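Local atomic coordinates of Ton_1535 (Thermococcus onnurineus, PDB entry 3ZPJ), a protein that is of unknown function but folds into an all-helical alpha-solenoid that carries an unusual left-handed helical turn. Residues A[202-213]-A[245-256]; A[130-138]-A[176-184]. All coordinates share one frame; numbering follows the deposited sequence.

In the fold
Both contacts join helices of one alpha-solenoid, and they are linked through helix 174-190 and helix 194-209, which follow each other in the chain. Interaction 2 pairs helix 130-146 with helix 174-190 at 14°, nearly parallel, whereas interaction 1 sets helix 194-209 against helix 240-256 at 150°, close to antiparallel. Their centres lie about 21 Å apart, yet they touch: Y181 CB packs on I204 CG1 at 3.6 Å. Interaction 1 is mostly buried and combines an indole-leucine centre with a carboxylate gripping a chain turn. Interaction 2 is partly buried, smaller (418 against 637 Å²) and held chiefly by apolar packing round one phenyl ring.

Interaction 1. Residues A[202-213]-A[245-256]; sequences KKIELAKTVYDV and IGELEVALWMKR
W253 lies with one face on L206. L206 CD1 stands 3.8 Å above the indole plane, over its centre, and CB makes a CH-pi contact with the six-membered ring, 12° off its normal. The ring reaches across because its CG lies opposite the backbone N, and as a knob it enters a hole formed by K202, E205, L206 and T209. K202 CG meets the ring at its edge, in plane. V210 CG2 packs against W253 CB at 4.0 Å, while both methyls of V213 touch G246 CA, where the lack of a side chain lets the valine come close.

T209 is the answering knob, set among E249, L252, W253 and R256. Its CG2 lies 3.9 Å from L252 CG, and its hydroxyl sits at the indole edge near CE3. L252 CG lies over one face of the R256 guanidinium, whose NH2 forms a salt bridge with E292 in helix 280-293.

At the polar edge, E249 extends under the residues that leave the helix at V210. Y211 N donates to E249 OE1 over 3.2 Å, approaching from 58° out of the carboxylate plane; D212 N adds a weak bond to the same oxygen. The other oxygen, OE2, stands only 3.0 Å from D212 OD1, and repulsion between two like charges so close would probably raise the pKa of one of the carboxylates. D212 OD1 has a weak hydrogen bond to H285, in helix 280-293.

With axes 9.8 Å apart and crossing at 150°, this reciprocal knobs-into-holes packing joins two near-antiparallel helices of an alpha-solenoid, the carboxylate tying down the chain just beyond the end of helix 194-209.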
loop_
_atom_site.group_PDB
_atom_site.type_symbol
_atom_site.label_atom_id
_atom_site.label_comp_id
_atom_site.label_asym_id
_atom_site.label_seq_id
_atom_site.Cartn_x
_atom_site.Cartn_y
_atom_site.Cartn_z
ATOM N N LYS A 202 1.613 -9.662 -8.290
ATOM C CA LYS A 202 0.285 -9.894 -7.745
ATOM C C LYS A 202 -0.172 -8.748 -6.828
ATOM O O LYS A 202 -1.323 -8.334 -6.901
ATOM C CB LYS A 202 0.230 -11.246 -7.029
ATOM C CG LYS A 202 -1.141 -11.641 -6.559
ATOM C CD LYS A 202 -1.134 -13.061 -6.056
ATOM C CE LYS A 202 -2.363 -13.362 -5.236
ATOM N NZ LYS A 202 -2.218 -14.668 -4.530
ATOM N N LYS A 203 0.723 -8.202 -6.005
ATOM C CA LYS A 203 0.328 -7.072 -5.137
ATOM C C LYS A 203 -0.005 -5.817 -5.952
ATOM O O LYS A 203 -0.727 -4.923 -5.492
ATOM C CB LYS A 203 1.404 -6.759 -4.083
ATOM C CG LYS A 203 1.613 -7.876 -3.059
ATOM C CD LYS A 203 2.702 -7.532 -2.060
ATOM C CE LYS A 203 2.755 -8.497 -0.881
ATOM N NZ LYS A 203 4.005 -8.313 -0.042
ATOM N N ILE A 204 0.518 -5.750 -7.170
ATOM C CA ILE A 204 0.230 -4.614 -8.039
ATOM C C ILE A 204 -1.155 -4.744 -8.681
ATOM O O ILE A 204 -1.907 -3.762 -8.730
ATOM C CB ILE A 204 1.310 -4.448 -9.114
ATOM C CG1 ILE A 204 2.612 -3.952 -8.467
ATOM C CG2 ILE A 204 0.836 -3.476 -10.190
ATOM C CD1 ILE A 204 3.847 -4.056 -9.372
ATOM N N GLU A 205 -1.512 -5.948 -9.141
ATOM C CA GLU A 205 -2.866 -6.162 -9.679
ATOM C C GLU A 205 -3.873 -5.906 -8.567
ATOM O O GLU A 205 -4.901 -5.293 -8.781
ATOM C CB GLU A 205 -3.080 -7.587 -10.194
ATOM C CG GLU A 205 -2.176 -8.047 -11.323
ATOM C CD GLU A 205 -2.480 -9.493 -11.746
ATOM O OE1 GLU A 205 -3.677 -9.858 -11.812
ATOM O OE2 GLU A 205 -1.525 -10.268 -11.987
ATOM N N LEU A 206 -3.555 -6.376 -7.369
ATOM C CA LEU A 206 -4.439 -6.190 -6.240
ATOM C C LEU A 206 -4.564 -4.704 -5.913
ATOM O O LEU A 206 -5.667 -4.187 -5.831
ATOM C CB LEU A 206 -3.950 -6.999 -5.035
ATOM C CG LEU A 206 -4.637 -6.758 -3.688
ATOM C CD1 LEU A 206 -6.148 -6.794 -3.793
ATOM C CD2 LEU A 206 -4.169 -7.833 -2.713
ATOM N N ALA A 207 -3.444 -4.007 -5.748
ATOM C CA ALA A 207 -3.538 -2.583 -5.457
ATOM C C ALA A 207 -4.316 -1.839 -6.554
ATOM O O ALA A 207 -5.061 -0.911 -6.264
ATOM C CB ALA A 207 -2.154 -1.957 -5.269
ATOM N N LYS A 208 -4.136 -2.256 -7.805
ATOM C CA LYS A 208 -4.821 -1.620 -8.930
ATOM C C LYS A 208 -6.309 -1.925 -8.938
ATOM O O LYS A 208 -7.112 -1.076 -9.298
ATOM C CB LYS A 208 -4.215 -2.054 -10.270
ATOM C CG LYS A 208 -3.117 -1.154 -10.778
ATOM C CD LYS A 208 -2.406 -1.773 -11.977
ATOM C CE LYS A 208 -1.116 -1.018 -12.294
ATOM N NZ LYS A 208 -0.282 -1.718 -13.335
ATOM N N THR A 209 -6.668 -3.142 -8.543
ATOM C CA THR A 209 -8.053 -3.595 -8.584
ATOM C C THR A 209 -8.833 -3.001 -7.418
ATOM O O THR A 209 -9.936 -2.480 -7.590
ATOM C CB THR A 209 -8.144 -5.120 -8.469
ATOM O OG1 THR A 209 -7.270 -5.736 -9.428
ATOM C CG2 THR A 209 -9.586 -5.584 -8.698
ATOM N N VAL A 210 -8.267 -3.105 -6.224
ATOM C CA VAL A 210 -8.902 -2.555 -5.029
ATOM C C VAL A 210 -8.148 -1.273 -4.663
ATOM O O VAL A 210 -7.192 -1.295 -3.877
ATOM C CB VAL A 210 -8.847 -3.559 -3.877
ATOM C CG1 VAL A 210 -9.691 -3.075 -2.721
ATOM C CG2 VAL A 210 -9.354 -4.912 -4.337
ATOM N N TYR A 211 -8.589 -0.168 -5.258
ATOM C CA TYR A 211 -7.838 1.074 -5.294
ATOM C C TYR A 211 -8.419 2.106 -4.344
ATOM O O TYR A 211 -7.725 2.596 -3.459
ATOM C CB TYR A 211 -7.853 1.642 -6.716
ATOM C CG TYR A 211 -6.870 2.770 -6.943
ATOM C CD1 TYR A 211 -5.551 2.498 -7.270
ATOM C CD2 TYR A 211 -7.266 4.110 -6.851
ATOM C CE1 TYR A 211 -4.647 3.517 -7.492
ATOM C CE2 TYR A 211 -6.357 5.147 -7.071
ATOM C CZ TYR A 211 -5.044 4.825 -7.389
ATOM O OH TYR A 211 -4.108 5.801 -7.604
ATOM N N ASP A 212 -9.689 2.446 -4.543
ATOM C CA ASP A 212 -10.343 3.471 -3.733
ATOM C C ASP A 212 -10.416 3.052 -2.271
ATOM O O ASP A 212 -10.143 3.852 -1.376
ATOM C CB ASP A 212 -11.744 3.777 -4.270
ATOM C CG ASP A 212 -11.726 4.359 -5.688
ATOM O OD1 ASP A 212 -11.374 3.622 -6.638
ATOM O OD2 ASP A 212 -12.078 5.548 -5.856
ATOM N N VAL A 213 -10.779 1.797 -2.025
ATOM C CA VAL A 213 -10.789 1.295 -0.657
ATOM C C VAL A 213 -9.546 0.467 -0.336
ATOM O O VAL A 213 -9.550 -0.314 0.607
ATOM C CB VAL A 213 -12.031 0.431 -0.353
ATOM C CG1 VAL A 213 -13.320 1.224 -0.560
ATOM C CG2 VAL A 213 -12.017 -0.815 -1.205
ATOM N N ILE A 245 -18.601 0.912 -4.507
ATOM C CA ILE A 245 -17.427 0.732 -5.347
ATOM C C ILE A 245 -16.482 -0.261 -4.682
ATOM O O ILE A 245 -15.939 -1.145 -5.338
ATOM C CB ILE A 245 -16.680 2.063 -5.609
ATOM C CG1 ILE A 245 -17.254 2.780 -6.828
ATOM C CG2 ILE A 245 -15.203 1.816 -5.895
ATOM C CD1 ILE A 245 -18.598 3.349 -6.623
ATOM N N GLY A 246 -16.314 -0.133 -3.373
ATOM C CA GLY A 246 -15.343 -0.948 -2.664
ATOM C C GLY A 246 -15.736 -2.408 -2.717
ATOM O O GLY A 246 -14.904 -3.290 -2.958
ATOM N N GLU A 247 -17.017 -2.672 -2.500
ATOM C CA GLU A 247 -17.504 -4.041 -2.570
ATOM C C GLU A 247 -17.321 -4.603 -3.981
ATOM O O GLU A 247 -16.893 -5.742 -4.141
ATOM C CB GLU A 247 -18.941 -4.142 -2.055
ATOM C CG GLU A 247 -19.045 -3.970 -0.527
ATOM C CD GLU A 247 -20.478 -3.891 0.003
ATOM O OE1 GLU A 247 -21.424 -3.695 -0.791
ATOM O OE2 GLU A 247 -20.664 -4.023 1.230
ATOM N N LEU A 248 -17.583 -3.786 -5.000
ATOM C CA LEU A 248 -17.384 -4.210 -6.385
ATOM C C LEU A 248 -15.923 -4.495 -6.724
ATOM O O LEU A 248 -15.620 -5.479 -7.404
ATOM C CB LEU A 248 -17.969 -3.189 -7.359
ATOM C CG LEU A 248 -19.492 -3.082 -7.258
ATOM C CD1 LEU A 248 -20.073 -2.054 -8.221
ATOM C CD2 LEU A 248 -20.097 -4.432 -7.528
ATOM N N GLU A 249 -15.024 -3.629 -6.261
ATOM C CA GLU A 249 -13.604 -3.835 -6.477
ATOM C C GLU A 249 -13.195 -5.159 -5.839
ATOM O O GLU A 249 -12.424 -5.923 -6.410
ATOM C CB GLU A 249 -12.775 -2.654 -5.915
ATOM C CG GLU A 249 -13.016 -1.329 -6.646
ATOM C CD GLU A 249 -12.111 -0.173 -6.184
ATOM O OE1 GLU A 249 -11.791 -0.091 -4.974
ATOM O OE2 GLU A 249 -11.748 0.672 -7.042
ATOM N N VAL A 250 -13.739 -5.445 -4.663
ATOM C CA VAL A 250 -13.406 -6.687 -3.992
ATOM C C VAL A 250 -13.942 -7.882 -4.766
ATOM O O VAL A 250 -13.238 -8.874 -4.953
ATOM C CB VAL A 250 -13.895 -6.704 -2.541
ATOM C CG1 VAL A 250 -13.987 -8.131 -2.024
ATOM C CG2 VAL A 250 -12.940 -5.909 -1.687
ATOM N N ALA A 251 -15.175 -7.777 -5.247
ATOM C CA ALA A 251 -15.754 -8.852 -6.045
ATOM C C ALA A 251 -14.860 -9.105 -7.259
ATOM O O ALA A 251 -14.622 -10.244 -7.644
ATOM C CB ALA A 251 -17.160 -8.500 -6.480
ATOM N N LEU A 252 -14.347 -8.031 -7.841
ATOM C CA LEU A 252 -13.511 -8.139 -9.025
ATOM C C LEU A 252 -12.200 -8.868 -8.704
ATOM O O LEU A 252 -11.700 -9.669 -9.492
ATOM C CB LEU A 252 -13.229 -6.744 -9.595
ATOM C CG LEU A 252 -12.518 -6.693 -10.945
ATOM C CD1 LEU A 252 -13.256 -7.565 -11.963
ATOM C CD2 LEU A 252 -12.432 -5.258 -11.417
ATOM N N TRP A 253 -11.643 -8.596 -7.539
ATOM C CA TRP A 253 -10.403 -9.265 -7.177
ATOM C C TRP A 253 -10.674 -10.748 -6.897
ATOM O O TRP A 253 -9.905 -11.623 -7.297
ATOM C CB TRP A 253 -9.711 -8.590 -5.985
ATOM C CG TRP A 253 -8.519 -9.374 -5.587
ATOM C CD1 TRP A 253 -8.400 -10.207 -4.515
ATOM C CD2 TRP A 253 -7.287 -9.454 -6.299
ATOM N NE1 TRP A 253 -7.156 -10.793 -4.503
ATOM C CE2 TRP A 253 -6.451 -10.343 -5.590
ATOM C CE3 TRP A 253 -6.794 -8.842 -7.460
ATOM C CZ2 TRP A 253 -5.161 -10.646 -6.010
ATOM C CZ3 TRP A 253 -5.527 -9.152 -7.883
ATOM C CH2 TRP A 253 -4.717 -10.042 -7.155
ATOM N N MET A 254 -11.792 -11.030 -6.239
ATOM C CA MET A 254 -12.163 -12.403 -5.959
ATOM C C MET A 254 -12.325 -13.152 -7.279
ATOM O O MET A 254 -11.976 -14.335 -7.391
ATOM C CB MET A 254 -13.448 -12.449 -5.118
ATOM C CG MET A 254 -13.322 -11.708 -3.795
ATOM S SD MET A 254 -14.789 -11.761 -2.785
ATOM C CE MET A 254 -14.898 -13.508 -2.611
ATOM N N LYS A 255 -12.850 -12.455 -8.281
ATOM C CA LYS A 255 -13.136 -13.073 -9.568
ATOM C C LYS A 255 -11.831 -13.459 -10.229
ATOM O O LYS A 255 -11.747 -14.475 -10.898
ATOM C CB LYS A 255 -13.904 -12.109 -10.462
ATOM C CG LYS A 255 -14.347 -12.671 -11.814
ATOM C CD LYS A 255 -14.867 -11.525 -12.672
ATOM C CE LYS A 255 -14.830 -11.853 -14.165
ATOM N NZ LYS A 255 -15.930 -12.792 -14.547
ATOM N N ARG A 256 -10.805 -12.646 -10.012
ATOM C CA ARG A 256 -9.530 -12.835 -10.674
ATOM C C ARG A 256 -8.633 -13.891 -10.009
ATOM O O ARG A 256 -7.751 -14.461 -10.654
ATOM C CB ARG A 256 -8.840 -11.483 -10.809
ATOM C CG ARG A 256 -9.638 -10.593 -11.748
ATOM C CD ARG A 256 -9.088 -9.190 -11.892
ATOM N NE ARG A 256 -9.752 -8.492 -12.995
ATOM C CZ ARG A 256 -9.591 -7.202 -13.268
ATOM N NH1 ARG A 256 -8.793 -6.459 -12.513
ATOM N NH2 ARG A 256 -10.227 -6.651 -14.294
#

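Interaction 2. Residues A[130-138]-A[176-184]; sequences PDNALEIFN and EAMDFYKMA
The F180 ring is covered on one face by L134, whose CD2 makes a CH-pi contact 3.9 Å from the ring centroid and 13° off the normal. Round its edge, close to the ring plane, lie A133 CB, F137 CE2 and the carbonyl oxygen of P130, the last 3.4 Å from F180 CZ. This is knobs-into-holes packing between near-parallel helices of the alpha-solenoid: the axes are 10.4 Å apart at 14°, and F180 fills a hole made by P130, A133, L134 and F137. Its CG points away from the carbonyl carbon (chi1 -64°), which carries the ring over to helix 130-146. The F137 and F180 side chains cross at about a right angle, and helix 151-170 backs both, through L164 and L165 on F137 and A168 on F180. An alanine at F180 is likely to leave that hole unfilled and to deprive L134 CD2 of the aromatic face it rests on. Towards the surface, P130 CG rests on the carboxylate carbon of E176, 4.0 Å from CD. L134 spreads its two methyls over different neighbours: CD1 meets D179 CB at 3.5 Å, and CD2 touches CE of M183 at 3.6 Å, where the methionine chain bends at chi3.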
loop_
_atom_site.group_PDB
_atom_site.type_symbol
_atom_site.label_atom_id
_atom_site.label_comp_id
_atom_site.label_asym_id
_atom_site.label_seq_id
_atom_site.Cartn_x
_atom_site.Cartn_y
_atom_site.Cartn_z
ATOM N N PRO A 130 5.355 9.489 2.007
ATOM C CA PRO A 130 5.698 8.591 0.904
ATOM C C PRO A 130 6.598 9.236 -0.151
ATOM O O PRO A 130 7.512 8.575 -0.645
ATOM C CB PRO A 130 4.338 8.235 0.315
ATOM C CG PRO A 130 3.453 9.365 0.719
ATOM C CD PRO A 130 3.912 9.754 2.072
ATOM N N ASP A 131 6.359 10.499 -0.483
ATOM C CA ASP A 131 7.182 11.143 -1.488
ATOM C C ASP A 131 8.642 11.268 -1.042
ATOM O O ASP A 131 9.541 10.997 -1.837
ATOM C CB ASP A 131 6.596 12.496 -1.893
ATOM C CG ASP A 131 5.216 12.362 -2.511
ATOM O OD1 ASP A 131 5.136 12.002 -3.705
ATOM O OD2 ASP A 131 4.212 12.607 -1.807
ATOM N N ASN A 132 8.882 11.658 0.214
ATOM C CA ASN A 132 10.257 11.720 0.733
ATOM C C ASN A 132 10.897 10.339 0.733
ATOM O O ASN A 132 12.070 10.179 0.407
ATOM C CB ASN A 132 10.305 12.278 2.161
ATOM C CG ASN A 132 9.927 13.732 2.228
ATOM O OD1 ASN A 132 8.823 14.113 1.844
ATOM N ND2 ASN A 132 10.834 14.554 2.733
ATOM N N ALA A 133 10.112 9.347 1.124
ATOM C CA ALA A 133 10.594 7.988 1.183
ATOM C C ALA A 133 11.143 7.543 -0.169
ATOM O O ALA A 133 12.258 7.029 -0.241
ATOM C CB ALA A 133 9.491 7.071 1.635
ATOM N N LEU A 134 10.371 7.752 -1.234
ATOM C CA LEU A 134 10.807 7.370 -2.579
ATOM C C LEU A 134 12.119 8.032 -2.964
ATOM O O LEU A 134 13.017 7.397 -3.524
ATOM C CB LEU A 134 9.766 7.743 -3.622
ATOM C CG LEU A 134 8.661 6.733 -3.894
ATOM C CD1 LEU A 134 7.853 7.209 -5.086
ATOM C CD2 LEU A 134 9.274 5.372 -4.160
ATOM N N GLU A 135 12.209 9.316 -2.678
ATOM C CA GLU A 135 13.386 10.070 -3.041
ATOM C C GLU A 135 14.613 9.417 -2.402
ATOM O O GLU A 135 15.639 9.239 -3.038
ATOM C CB GLU A 135 13.237 11.520 -2.588
ATOM C CG GLU A 135 14.361 12.442 -3.046
ATOM C CD GLU A 135 14.271 13.842 -2.432
ATOM O OE1 GLU A 135 13.438 14.056 -1.519
ATOM O OE2 GLU A 135 15.035 14.732 -2.871
ATOM N N ILE A 136 14.470 9.013 -1.148
ATOM C CA ILE A 136 15.565 8.431 -0.416
ATOM C C ILE A 136 15.850 7.004 -0.879
ATOM O O ILE A 136 17.017 6.604 -1.003
ATOM C CB ILE A 136 15.291 8.481 1.092
ATOM C CG1 ILE A 136 15.172 9.937 1.544
ATOM C CG2 ILE A 136 16.372 7.734 1.875
ATOM C CD1 ILE A 136 16.338 10.812 1.120
ATOM N N PHE A 137 14.792 6.246 -1.162
ATOM C CA PHE A 137 14.978 4.906 -1.712
ATOM C C PHE A 137 15.798 4.998 -2.993
ATOM O O PHE A 137 16.666 4.169 -3.242
ATOM C CB PHE A 137 13.636 4.219 -2.008
ATOM C CG PHE A 137 13.089 3.404 -0.864
ATOM C CD1 PHE A 137 13.810 2.334 -0.345
ATOM C CD2 PHE A 137 11.827 3.676 -0.339
ATOM C CE1 PHE A 137 13.302 1.551 0.692
ATOM C CE2 PHE A 137 11.306 2.903 0.708
ATOM C CZ PHE A 137 12.044 1.833 1.227
ATOM N N ASN A 138 15.516 6.016 -3.803
ATOM C CA ASN A 138 16.195 6.182 -5.074
ATOM C C ASN A 138 17.649 6.575 -4.911
ATOM O O ASN A 138 18.501 6.112 -5.662
ATOM C CB ASN A 138 15.465 7.197 -5.950
ATOM C CG ASN A 138 14.358 6.555 -6.756
ATOM O OD1 ASN A 138 13.185 6.645 -6.404
ATOM N ND2 ASN A 138 14.729 5.866 -7.814
ATOM N N GLU A 176 -0.724 5.474 -2.912
ATOM C CA GLU A 176 0.632 5.772 -2.493
ATOM C C GLU A 176 1.539 4.564 -2.663
ATOM O O GLU A 176 2.717 4.718 -2.956
ATOM C CB GLU A 176 0.641 6.301 -1.058
ATOM C CG GLU A 176 -0.080 7.647 -0.925
ATOM C CD GLU A 176 -0.345 8.031 0.529
ATOM O OE1 GLU A 176 0.000 7.234 1.439
ATOM O OE2 GLU A 176 -0.904 9.130 0.759
ATOM N N ALA A 177 0.979 3.365 -2.529
ATOM C CA ALA A 177 1.786 2.145 -2.556
ATOM C C ALA A 177 2.348 1.807 -3.931
ATOM O O ALA A 177 3.389 1.151 -4.049
ATOM C CB ALA A 177 0.983 0.966 -2.011
ATOM N N MET A 178 1.671 2.275 -4.973
ATOM C CA MET A 178 1.974 1.827 -6.326
ATOM C C MET A 178 3.438 2.054 -6.749
ATOM O O MET A 178 4.083 1.150 -7.270
ATOM C CB MET A 178 0.985 2.434 -7.352
ATOM C CG MET A 178 0.803 1.549 -8.590
ATOM S SD MET A 178 -0.108 0.002 -8.240
ATOM C CE MET A 178 -1.682 0.756 -7.801
ATOM N N ASP A 179 3.972 3.240 -6.501
ATOM C CA ASP A 179 5.342 3.541 -6.921
ATOM C C ASP A 179 6.410 2.659 -6.240
ATOM O O ASP A 179 7.415 2.308 -6.849
ATOM C CB ASP A 179 5.628 5.009 -6.693
ATOM C CG ASP A 179 5.022 5.894 -7.770
ATOM O OD1 ASP A 179 4.784 5.377 -8.880
ATOM O OD2 ASP A 179 4.798 7.099 -7.506
ATOM N N PHE A 180 6.162 2.295 -4.987
ATOM C CA PHE A 180 7.057 1.439 -4.219
ATOM C C PHE A 180 7.054 0.039 -4.805
ATOM O O PHE A 180 8.103 -0.588 -4.977
ATOM C CB PHE A 180 6.621 1.402 -2.748
ATOM C CG PHE A 180 6.713 2.739 -2.067
ATOM C CD1 PHE A 180 5.699 3.677 -2.211
ATOM C CD2 PHE A 180 7.833 3.077 -1.320
ATOM C CE1 PHE A 180 5.790 4.922 -1.617
ATOM C CE2 PHE A 180 7.931 4.322 -0.722
ATOM C CZ PHE A 180 6.903 5.247 -0.862
ATOM N N TYR A 181 5.863 -0.451 -5.113
ATOM C CA TYR A 181 5.724 -1.764 -5.711
ATOM C C TYR A 181 6.381 -1.870 -7.098
ATOM O O TYR A 181 7.002 -2.885 -7.422
ATOM C CB TYR A 181 4.255 -2.120 -5.845
ATOM C CG TYR A 181 3.550 -2.529 -4.585
ATOM C CD1 TYR A 181 4.224 -3.107 -3.515
ATOM C CD2 TYR A 181 2.169 -2.363 -4.478
ATOM C CE1 TYR A 181 3.517 -3.491 -2.336
ATOM C CE2 TYR A 181 1.475 -2.738 -3.343
ATOM C CZ TYR A 181 2.134 -3.295 -2.279
ATOM O OH TYR A 181 1.373 -3.657 -1.183
ATOM N N LYS A 182 6.247 -0.837 -7.915
ATOM C CA LYS A 182 6.853 -0.869 -9.243
ATOM C C LYS A 182 8.375 -0.958 -9.145
ATOM O O LYS A 182 8.995 -1.712 -9.896
ATOM C CB LYS A 182 6.478 0.367 -10.058
ATOM C CG LYS A 182 5.017 0.701 -10.082
ATOM C CD LYS A 182 4.248 -0.050 -11.131
ATOM C CE LYS A 182 2.943 0.677 -11.405
ATOM N NZ LYS A 182 3.216 2.122 -11.651
ATOM N N MET A 183 8.970 -0.195 -8.221
ATOM C CA MET A 183 10.439 -0.194 -8.036
ATOM C C MET A 183 10.908 -1.560 -7.532
ATOM O O MET A 183 11.858 -2.143 -8.069
ATOM C CB MET A 183 10.916 0.938 -7.107
ATOM C CG MET A 183 12.369 1.371 -7.370
ATOM S SD MET A 183 13.063 2.748 -6.425
ATOM C CE MET A 183 11.636 3.742 -6.261
ATOM N N ALA A 184 10.185 -2.113 -6.568
ATOM C CA ALA A 184 10.532 -3.424 -6.036
ATOM C C ALA A 184 10.476 -4.486 -7.138
ATOM O O ALA A 184 11.420 -5.282 -7.291
ATOM C CB ALA A 184 9.629 -3.796 -4.851
#